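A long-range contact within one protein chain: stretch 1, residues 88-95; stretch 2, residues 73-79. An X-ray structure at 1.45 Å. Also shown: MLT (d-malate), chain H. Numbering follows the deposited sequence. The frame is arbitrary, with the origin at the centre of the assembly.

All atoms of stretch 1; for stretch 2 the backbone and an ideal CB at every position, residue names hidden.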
# COMPACT_ATOMS: atom_id res chain seq x y z
N VAL A 88 14.04 -22.34 -8.35
CA VAL A 88 14.76 -21.45 -7.47
C VAL A 88 13.98 -20.14 -7.38
O VAL A 88 13.62 -19.57 -8.39
CB VAL A 88 16.19 -21.18 -7.95
CG1 VAL A 88 16.87 -20.19 -7.06
CG2 VAL A 88 16.98 -22.50 -7.99
N ARG A 89 13.73 -19.68 -6.16
CA ARG A 89 13.02 -18.41 -5.90
C ARG A 89 13.86 -17.46 -5.07
O ARG A 89 14.52 -17.88 -4.11
CB ARG A 89 11.78 -18.66 -5.10
CG ARG A 89 10.80 -19.61 -5.65
CD ARG A 89 9.53 -19.69 -4.74
NE ARG A 89 8.69 -20.79 -5.10
CZ ARG A 89 7.69 -21.25 -4.38
NH1 ARG A 89 7.39 -20.77 -3.16
NH2 ARG A 89 7.00 -22.25 -4.87
N LEU A 90 13.83 -16.18 -5.45
CA LEU A 90 14.44 -15.11 -4.68
C LEU A 90 13.39 -14.14 -4.19
O LEU A 90 12.63 -13.63 -5.02
CB LEU A 90 15.39 -14.27 -5.54
CG LEU A 90 16.82 -14.69 -5.92
CD1 LEU A 90 17.13 -16.09 -5.92
CD2 LEU A 90 17.40 -13.93 -7.13
N GLY A 91 13.43 -13.83 -2.90
CA GLY A 91 12.53 -12.86 -2.32
C GLY A 91 11.78 -13.37 -1.11
O GLY A 91 11.78 -14.58 -0.76
N ARG A 92 11.10 -12.47 -0.43
CA ARG A 92 10.31 -12.83 0.72
C ARG A 92 9.24 -13.88 0.37
O ARG A 92 8.55 -13.77 -0.64
CB ARG A 92 9.61 -11.61 1.30
CG ARG A 92 8.87 -12.01 2.60
CD ARG A 92 8.41 -10.89 3.37
NE ARG A 92 7.52 -11.29 4.43
CZ ARG A 92 7.90 -11.57 5.67
NH1 ARG A 92 9.18 -11.64 6.02
NH2 ARG A 92 6.97 -11.81 6.57
N ASP A 93 9.13 -14.89 1.22
CA ASP A 93 8.19 -15.97 1.00
C ASP A 93 8.10 -16.77 2.26
O ASP A 93 8.88 -16.59 3.22
CB ASP A 93 8.76 -16.84 -0.13
CG ASP A 93 7.76 -17.73 -0.81
OD1 ASP A 93 6.53 -17.81 -0.46
OD2 ASP A 93 8.17 -18.44 -1.77
N LEU A 94 7.14 -17.68 2.27
CA LEU A 94 7.21 -18.80 3.21
C LEU A 94 8.55 -19.51 3.12
O LEU A 94 9.07 -19.73 2.02
CB LEU A 94 6.11 -19.83 2.92
CG LEU A 94 4.67 -19.34 3.14
CD1 LEU A 94 3.74 -20.36 2.51
CD2 LEU A 94 4.42 -19.20 4.60
N VAL A 95 9.14 -19.81 4.26
CA VAL A 95 10.36 -20.64 4.25
C VAL A 95 9.96 -22.09 3.94
O VAL A 95 8.82 -22.46 4.12
CB VAL A 95 11.15 -20.54 5.58
CG1 VAL A 95 11.64 -19.10 5.78
CG2 VAL A 95 10.36 -21.03 6.77
N UNK A 73 3.24 -6.47 0.10
CA UNK A 73 3.42 -7.77 -0.55
C UNK A 73 4.15 -8.73 0.40
O UNK A 73 5.00 -9.51 -0.02
CB UNK A 73 4.20 -7.62 -1.86
N UNK A 74 3.83 -8.67 1.69
CA UNK A 74 4.57 -9.46 2.68
C UNK A 74 4.29 -10.95 2.63
O UNK A 74 5.06 -11.71 3.21
CB UNK A 74 4.25 -8.95 4.09
N UNK A 75 3.23 -11.40 1.96
CA UNK A 75 2.97 -12.84 1.91
C UNK A 75 3.98 -13.50 0.97
O UNK A 75 4.47 -14.59 1.24
CB UNK A 75 1.54 -13.12 1.45
N UNK A 76 4.29 -12.87 -0.17
CA UNK A 76 5.28 -13.44 -1.10
C UNK A 76 5.63 -12.34 -2.11
O UNK A 76 4.74 -11.62 -2.62
CB UNK A 76 4.75 -14.69 -1.80
N UNK A 77 6.92 -12.19 -2.38
CA UNK A 77 7.35 -11.22 -3.39
C UNK A 77 8.57 -11.77 -4.08
O UNK A 77 9.69 -11.31 -3.85
CB UNK A 77 7.64 -9.85 -2.77
N UNK A 78 8.36 -12.78 -4.92
CA UNK A 78 9.46 -13.53 -5.50
C UNK A 78 9.59 -13.37 -7.00
O UNK A 78 8.66 -13.00 -7.71
CB UNK A 78 9.30 -15.01 -5.17
N UNK A 79 10.80 -13.68 -7.44
CA UNK A 79 11.10 -13.93 -8.85
C UNK A 79 11.81 -15.27 -8.89
O UNK A 79 12.53 -15.64 -7.96
CB UNK A 79 11.95 -12.82 -9.47
C1 MLT H . -0.44 -18.33 5.06
O1 MLT H . -1.75 -18.12 5.22
O2 MLT H . 0.06 -18.75 3.93
C2 MLT H . 0.56 -18.15 6.14
O3 MLT H . 0.23 -17.05 6.94
C3 MLT H . 0.66 -19.47 6.91
C4 MLT H . 0.79 -20.56 5.86
O4 MLT H . 0.15 -20.54 4.71
O5 MLT H . 1.54 -21.57 6.04

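Position 73 has no atom of stretch 1 within 5.5 Å of its ideal CB, so the visible atoms place almost no limit on it. The residue is Phe-73; its CA-to-CB bond points sideways and its ring leads away from stretch 1.

At position 74 the ideal CB lies 4.0 Å from NE of Arg-92, and CA-to-CB points sideways, along the flank of that long side chain. The backbone supplies the polar partner: NE of Arg-92 donates to O of 74 at 2.8 Å, with an N-H...O angle of 157°. Since this bond needs no side chain, many residues would suit. Lys-74 occupies the site. Its CB packs 3.9 Å from NE of Arg-92; the chain turns at chi3 (p, 73°), leaving NZ about 5.1 Å from NH2 of Arg-92.

Position 75 points away, with nothing of stretch 1 within 5.5 Å of the ideal CB. The clue here is the ligand, whose carboxylate lies on that side and would favour a long, positively charged residue, though a shorter polar one remains possible. Arg-75 takes this role: NH1 donates to O1 of d-malate and NH2 to O2, each at 3.1 Å.

Position 76 offers the strongest electrostatic evidence. Its ideal CB is 3.8 Å from OD1 of Asp-93 and 4.1 Å from O of Arg-92, and from the sideways bond a long side chain could pass the carboxylate and reach the guanidinium of Arg-89. A donor or a cation would suit the acid, yet Arg-89 already bonds it, NH1 to OD2 of Asp-93 at 2.8 Å, so a neutral polar residue is also plausible. The deposited Arg-76 accommodates both charges. Its guanidinium lies flat on that of Arg-89, centres 3.7 Å apart and planes at 14°, a stack of like charges in which NH2 of Arg-76 and NE of Arg-89 approach to 3.4 Å without a hydrogen bond. OD2 of Asp-93 lies 3.8 Å from NE of Arg-76, over the guanidinium face: a long salt bridge of charges only.

At position 77 the backbone N donates to O of Arg-92 at 2.9 Å and 165°. The ideal CB, sideways, is 4.6 Å from O of Arg-92, and the visible atoms leave room for several kinds, small polar ones included. Ser-77 fits, its OG 3.6 Å from CB of Arg-92.

Position 78 has its ideal CB 3.6 Å from O of Leu-90 and 4.4 Å from CB of Arg-89. A compact or beta-branched residue is suggested: Thr, Val or Ser. In Thr-78, CG2 lies 3.6 Å from O of Arg-92 and 3.9 Å from OD2 of Asp-93, while OG1 accepts from NE of Arg-76 at 2.9 Å.

Position 79 pairs with Leu-90 in an antiparallel bridge, N to O of Leu-90 at 3.0 Å and O from N of Leu-90 at 2.9 Å. Their side chains share a sheet face, so an aliphatic residue is expected. Val-79 places CG1 4.2 Å from CB of Leu-90.

Stretch 2 (73-79) FKRRSTV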
# COMPACT_ATOMS: atom_id res chain seq x y z
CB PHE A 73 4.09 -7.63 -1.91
CG PHE A 73 3.27 -6.86 -2.90
CD1 PHE A 73 2.04 -7.36 -3.31
CD2 PHE A 73 3.69 -5.64 -3.38
CE1 PHE A 73 1.27 -6.65 -4.20
CE2 PHE A 73 2.89 -4.92 -4.28
CZ PHE A 73 1.70 -5.45 -4.69
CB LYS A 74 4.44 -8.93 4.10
CG LYS A 74 5.22 -7.65 4.37
CD LYS A 74 4.94 -7.13 5.78
CE LYS A 74 5.55 -7.92 6.86
NZ LYS A 74 5.25 -7.23 8.17
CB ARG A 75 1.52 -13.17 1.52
CG ARG A 75 0.56 -12.83 2.65
CD ARG A 75 -0.88 -13.09 2.35
NE ARG A 75 -1.09 -14.45 1.85
CZ ARG A 75 -1.12 -15.53 2.61
NH1 ARG A 75 -1.04 -15.43 3.93
NH2 ARG A 75 -1.27 -16.73 2.05
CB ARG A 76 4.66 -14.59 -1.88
CG ARG A 76 5.62 -15.28 -2.86
CD ARG A 76 5.13 -16.61 -3.32
NE ARG A 76 5.91 -17.09 -4.46
CZ ARG A 76 5.65 -18.22 -5.10
NH1 ARG A 76 4.68 -19.02 -4.67
NH2 ARG A 76 6.36 -18.55 -6.17
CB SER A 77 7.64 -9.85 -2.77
OG SER A 77 8.62 -9.88 -1.75
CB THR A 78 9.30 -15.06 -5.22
OG1 THR A 78 7.98 -15.48 -5.63
CG2 THR A 78 9.43 -15.35 -3.73
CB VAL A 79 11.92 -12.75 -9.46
CG1 VAL A 79 13.25 -12.47 -8.71
CG2 VAL A 79 12.19 -12.96 -10.95
O HOH W 1 12.09 -10.95 -5.30
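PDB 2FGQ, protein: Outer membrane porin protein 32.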